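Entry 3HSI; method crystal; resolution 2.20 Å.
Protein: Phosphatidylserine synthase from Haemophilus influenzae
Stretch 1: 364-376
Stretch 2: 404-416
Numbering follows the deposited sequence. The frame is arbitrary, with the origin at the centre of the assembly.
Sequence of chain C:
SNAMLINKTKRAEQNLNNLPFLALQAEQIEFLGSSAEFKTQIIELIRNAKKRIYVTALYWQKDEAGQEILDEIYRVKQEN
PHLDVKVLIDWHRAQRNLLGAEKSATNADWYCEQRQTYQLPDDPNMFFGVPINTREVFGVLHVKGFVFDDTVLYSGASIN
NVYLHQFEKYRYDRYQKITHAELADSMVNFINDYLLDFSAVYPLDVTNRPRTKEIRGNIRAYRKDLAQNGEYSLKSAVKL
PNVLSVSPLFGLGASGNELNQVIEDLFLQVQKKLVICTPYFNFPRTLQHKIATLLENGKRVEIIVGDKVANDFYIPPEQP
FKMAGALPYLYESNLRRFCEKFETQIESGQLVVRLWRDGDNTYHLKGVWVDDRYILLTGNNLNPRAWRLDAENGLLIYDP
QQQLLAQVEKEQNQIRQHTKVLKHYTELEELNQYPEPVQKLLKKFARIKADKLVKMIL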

# COMPACT_ATOMS: atom_id res chain seq x y z
N HIS C 364 -17.77 1.71 -17.95
CA HIS C 364 -17.16 2.29 -16.78
C HIS C 364 -18.20 2.88 -15.79
O HIS C 364 -17.96 3.95 -15.24
CB HIS C 364 -16.22 3.40 -17.24
CG HIS C 364 -15.27 3.86 -16.19
ND1 HIS C 364 -15.28 5.16 -15.68
CD2 HIS C 364 -14.26 3.21 -15.55
CE1 HIS C 364 -14.32 5.28 -14.78
NE2 HIS C 364 -13.70 4.11 -14.67
N LEU C 365 -19.33 2.22 -15.58
CA LEU C 365 -20.36 2.75 -14.67
C LEU C 365 -20.10 2.32 -13.23
O LEU C 365 -19.69 1.18 -12.95
CB LEU C 365 -21.77 2.28 -15.04
CG LEU C 365 -22.35 2.50 -16.42
CD1 LEU C 365 -23.64 1.69 -16.49
CD2 LEU C 365 -22.67 3.90 -16.64
N LYS C 366 -20.35 3.27 -12.34
CA LYS C 366 -20.29 3.06 -10.88
C LYS C 366 -21.61 3.63 -10.33
O LYS C 366 -22.12 4.63 -10.85
CB LYS C 366 -19.14 3.87 -10.25
CG LYS C 366 -17.77 3.80 -10.95
CD LYS C 366 -17.57 5.00 -11.85
CE LYS C 366 -16.20 4.95 -12.51
NZ LYS C 366 -14.99 5.06 -11.57
N GLY C 367 -22.16 2.98 -9.32
CA GLY C 367 -23.36 3.45 -8.64
C GLY C 367 -23.84 2.48 -7.58
O GLY C 367 -23.49 1.28 -7.58
N VAL C 368 -24.59 3.00 -6.62
CA VAL C 368 -25.22 2.18 -5.57
C VAL C 368 -26.60 2.75 -5.39
O VAL C 368 -26.77 3.95 -5.31
CB VAL C 368 -24.47 2.23 -4.21
CG1 VAL C 368 -25.28 1.47 -3.15
CG2 VAL C 368 -23.03 1.62 -4.31
N TRP C 369 -27.60 1.88 -5.41
CA TRP C 369 -28.95 2.26 -5.12
C TRP C 369 -29.49 1.35 -4.00
O TRP C 369 -29.41 0.13 -4.10
CB TRP C 369 -29.84 2.06 -6.34
CG TRP C 369 -29.60 2.89 -7.56
CD1 TRP C 369 -30.36 3.96 -7.99
CD2 TRP C 369 -28.61 2.66 -8.59
NE1 TRP C 369 -29.88 4.42 -9.22
CE2 TRP C 369 -28.82 3.63 -9.61
CE3 TRP C 369 -27.58 1.73 -8.75
CZ2 TRP C 369 -28.03 3.70 -10.76
CZ3 TRP C 369 -26.81 1.79 -9.90
CH2 TRP C 369 -27.03 2.77 -10.89
N VAL C 370 -30.05 1.97 -2.98
CA VAL C 370 -30.62 1.25 -1.83
C VAL C 370 -32.12 1.42 -1.83
O VAL C 370 -32.63 2.55 -1.74
CB VAL C 370 -30.00 1.73 -0.51
CG1 VAL C 370 -30.72 1.07 0.72
CG2 VAL C 370 -28.49 1.40 -0.54
N ASP C 371 -32.83 0.31 -2.00
CA ASP C 371 -34.32 0.32 -2.04
C ASP C 371 -34.76 1.49 -2.96
O ASP C 371 -34.19 1.66 -4.04
CB ASP C 371 -34.89 0.41 -0.62
CG ASP C 371 -34.33 -0.67 0.33
OD1 ASP C 371 -34.01 -1.79 -0.12
OD2 ASP C 371 -34.18 -0.41 1.53
N ASP C 372 -35.70 2.32 -2.52
CA ASP C 372 -36.12 3.51 -3.28
C ASP C 372 -35.76 4.80 -2.53
O ASP C 372 -36.35 5.86 -2.77
CB ASP C 372 -37.63 3.45 -3.58
CG ASP C 372 -38.45 3.05 -2.35
OD1 ASP C 372 -37.84 2.81 -1.25
OD2 ASP C 372 -39.70 2.96 -2.47
N ARG C 373 -34.76 4.69 -1.67
CA ARG C 373 -34.52 5.65 -0.60
C ARG C 373 -33.17 6.40 -0.75
O ARG C 373 -33.10 7.62 -0.52
CB ARG C 373 -34.58 4.85 0.71
CG ARG C 373 -34.51 5.60 2.02
CD ARG C 373 -34.96 4.67 3.22
NE ARG C 373 -33.90 3.76 3.68
CZ ARG C 373 -33.70 2.51 3.22
NH1 ARG C 373 -34.50 2.00 2.28
NH2 ARG C 373 -32.72 1.75 3.69
N TYR C 374 -32.12 5.68 -1.14
CA TYR C 374 -30.80 6.28 -1.40
C TYR C 374 -30.25 5.96 -2.77
O TYR C 374 -30.39 4.83 -3.26
CB TYR C 374 -29.78 5.76 -0.41
CG TYR C 374 -30.09 6.04 1.03
CD1 TYR C 374 -29.79 7.28 1.60
CD2 TYR C 374 -30.67 5.06 1.83
CE1 TYR C 374 -30.05 7.56 2.91
CE2 TYR C 374 -30.96 5.32 3.16
CZ TYR C 374 -30.63 6.57 3.69
OH TYR C 374 -30.88 6.84 5.00
N ILE C 375 -29.57 6.95 -3.35
CA ILE C 375 -28.94 6.90 -4.67
C ILE C 375 -27.58 7.59 -4.48
O ILE C 375 -27.50 8.80 -4.31
CB ILE C 375 -29.77 7.70 -5.76
CG1 ILE C 375 -31.19 7.14 -5.88
CG2 ILE C 375 -29.14 7.62 -7.15
CD1 ILE C 375 -32.26 8.05 -5.29
N LEU C 376 -26.51 6.80 -4.53
CA LEU C 376 -25.17 7.32 -4.40
C LEU C 376 -24.53 7.52 -5.76
O LEU C 376 -24.33 6.55 -6.53
CB LEU C 376 -24.31 6.35 -3.60
CG LEU C 376 -22.85 6.78 -3.41
CD1 LEU C 376 -22.80 8.12 -2.67
CD2 LEU C 376 -22.02 5.70 -2.65
N LEU C 404 -37.80 11.15 -6.81
CA LEU C 404 -36.94 10.86 -7.96
C LEU C 404 -37.19 9.50 -8.62
O LEU C 404 -36.49 9.14 -9.57
CB LEU C 404 -35.47 10.90 -7.56
CG LEU C 404 -34.61 12.14 -7.79
CD1 LEU C 404 -33.12 11.70 -7.85
CD2 LEU C 404 -35.02 12.99 -9.03
N LEU C 405 -38.14 8.72 -8.11
CA LEU C 405 -38.24 7.31 -8.52
C LEU C 405 -38.35 7.16 -10.03
O LEU C 405 -37.76 6.24 -10.60
CB LEU C 405 -39.43 6.62 -7.84
CG LEU C 405 -39.55 5.10 -8.05
CD1 LEU C 405 -38.29 4.37 -7.64
CD2 LEU C 405 -40.75 4.53 -7.27
N ALA C 406 -39.11 8.04 -10.69
CA ALA C 406 -39.33 7.89 -12.13
C ALA C 406 -38.04 8.16 -12.91
O ALA C 406 -37.70 7.43 -13.83
CB ALA C 406 -40.48 8.83 -12.64
N GLN C 407 -37.34 9.25 -12.59
CA GLN C 407 -36.05 9.50 -13.20
C GLN C 407 -35.01 8.41 -12.88
O GLN C 407 -34.26 8.03 -13.76
CB GLN C 407 -35.53 10.87 -12.78
CG GLN C 407 -36.33 12.02 -13.34
CD GLN C 407 -36.16 13.26 -12.53
OE1 GLN C 407 -37.01 13.57 -11.69
NE2 GLN C 407 -35.06 13.99 -12.74
N VAL C 408 -34.94 7.92 -11.65
CA VAL C 408 -33.95 6.82 -11.33
C VAL C 408 -34.22 5.60 -12.22
O VAL C 408 -33.30 5.01 -12.78
CB VAL C 408 -33.98 6.40 -9.83
CG1 VAL C 408 -33.24 5.06 -9.59
CG2 VAL C 408 -33.37 7.47 -8.94
N GLU C 409 -35.49 5.24 -12.40
CA GLU C 409 -35.82 4.04 -13.15
C GLU C 409 -35.54 4.20 -14.64
O GLU C 409 -35.13 3.27 -15.30
CB GLU C 409 -37.28 3.62 -12.93
CG GLU C 409 -37.48 2.16 -13.30
CD GLU C 409 -38.91 1.82 -13.62
OE1 GLU C 409 -39.59 2.62 -14.34
OE2 GLU C 409 -39.37 0.76 -13.14
N LYS C 410 -35.79 5.39 -15.16
CA LYS C 410 -35.47 5.70 -16.53
C LYS C 410 -33.96 5.55 -16.81
O LYS C 410 -33.57 4.92 -17.81
CB LYS C 410 -35.93 7.11 -16.86
CG LYS C 410 -35.42 7.64 -18.18
CD LYS C 410 -35.96 9.04 -18.41
CE LYS C 410 -36.32 9.27 -19.85
NZ LYS C 410 -35.09 9.37 -20.66
N GLU C 411 -33.12 6.10 -15.94
CA GLU C 411 -31.68 5.94 -16.08
C GLU C 411 -31.33 4.45 -15.94
O GLU C 411 -30.52 3.93 -16.71
CB GLU C 411 -30.86 6.80 -15.05
CG GLU C 411 -29.33 6.71 -15.30
CD GLU C 411 -28.43 7.10 -14.08
OE1 GLU C 411 -28.76 6.76 -12.93
OE2 GLU C 411 -27.37 7.74 -14.27
N GLN C 412 -31.95 3.75 -15.00
CA GLN C 412 -31.56 2.34 -14.80
C GLN C 412 -31.98 1.46 -16.01
O GLN C 412 -31.27 0.53 -16.36
CB GLN C 412 -32.17 1.78 -13.51
CG GLN C 412 -31.39 2.10 -12.22
CD GLN C 412 -32.18 1.64 -10.97
OE1 GLN C 412 -33.33 1.27 -11.07
NE2 GLN C 412 -31.57 1.72 -9.80
N ASN C 413 -33.13 1.77 -16.62
CA ASN C 413 -33.58 1.04 -17.80
C ASN C 413 -32.72 1.32 -19.03
O ASN C 413 -32.53 0.43 -19.85
CB ASN C 413 -35.06 1.32 -18.12
CG ASN C 413 -36.00 0.53 -17.21
OD1 ASN C 413 -35.62 -0.52 -16.68
ND2 ASN C 413 -37.21 1.05 -17.00
N GLN C 414 -32.23 2.55 -19.17
CA GLN C 414 -31.25 2.86 -20.20
C GLN C 414 -29.99 2.04 -19.97
O GLN C 414 -29.46 1.40 -20.90
CB GLN C 414 -30.91 4.34 -20.24
CG GLN C 414 -30.02 4.71 -21.43
CD GLN C 414 -30.57 4.16 -22.77
OE1 GLN C 414 -31.62 4.58 -23.25
NE2 GLN C 414 -29.85 3.22 -23.36
N ILE C 415 -29.52 2.04 -18.73
CA ILE C 415 -28.33 1.27 -18.38
C ILE C 415 -28.47 -0.21 -18.76
O ILE C 415 -27.56 -0.77 -19.37
CB ILE C 415 -27.96 1.43 -16.90
CG1 ILE C 415 -27.37 2.82 -16.67
CG2 ILE C 415 -26.89 0.39 -16.47
CD1 ILE C 415 -27.40 3.27 -15.22
N ARG C 416 -29.63 -0.81 -18.47
CA ARG C 416 -29.86 -2.24 -18.70
C ARG C 416 -30.00 -2.63 -20.17
O ARG C 416 -30.00 -3.84 -20.48
CB ARG C 416 -31.12 -2.67 -17.95
CG ARG C 416 -30.92 -2.70 -16.43
CD ARG C 416 -32.19 -3.18 -15.75
NE ARG C 416 -32.09 -3.10 -14.30
CZ ARG C 416 -32.90 -2.37 -13.52
NH1 ARG C 416 -33.87 -1.62 -14.05
NH2 ARG C 416 -32.70 -2.37 -12.20
O HOH W 1 -30.77 5.52 -11.45

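Read for its rules, this contact packs one face of a β-hairpin against a helix, and no direct hydrogen bond crosses between them. Along stretch 1 the side chains of L365, W369 and I375 point toward the helix, while K366, V368, V370, Y374 and L376 stay out of its reach; on the strands this is the usual alternation.

L365 comes first. Its CD1 lies 3.5 Å from CG2 of I415, an apolar pairing with the later part of the helix. G367 has no side chain, and an ideal CB there would sit 3.0 Å from CH2 of W369; the bare backbone leaves room for the indole.

W369 is the centrepiece, touching V408, E411, Q412 and I415, residues spaced so that successive helical turns present them to the same ring. Its CD1 is 3.5 Å from V408 CG1, and its CH2 is 4.4 Å from I415 CD1. Q412 starts sideways but brings its end over one indole face, with NE2 3.1 Å from W369 CD1. That NE2 and W369 NE1 are both donors, so their proximity makes no hydrogen bond. The indole N-H is instead satisfied by water 1, which accepts from W369 NE1 at 2.6 Å and donates to V408 O at 2.9 Å and to E411 OE1 at 2.8 Å. A single water thus links the indole nitrogen to the helix, while E411 OE1 also lies near the ring plane, 3.8 Å from W369 CZ2.

At the turn D371 is out of reach of the helix, and its OD2 forms a salt bridge with R373 NH1 at 2.5 Å; D372 then makes a thinner contact, its CB 4.2 Å from L405 CD1. On the returning strand, I375 closes the apolar patch, with CG1 3.8 Å from V408 CG2, so V408 serves both strands.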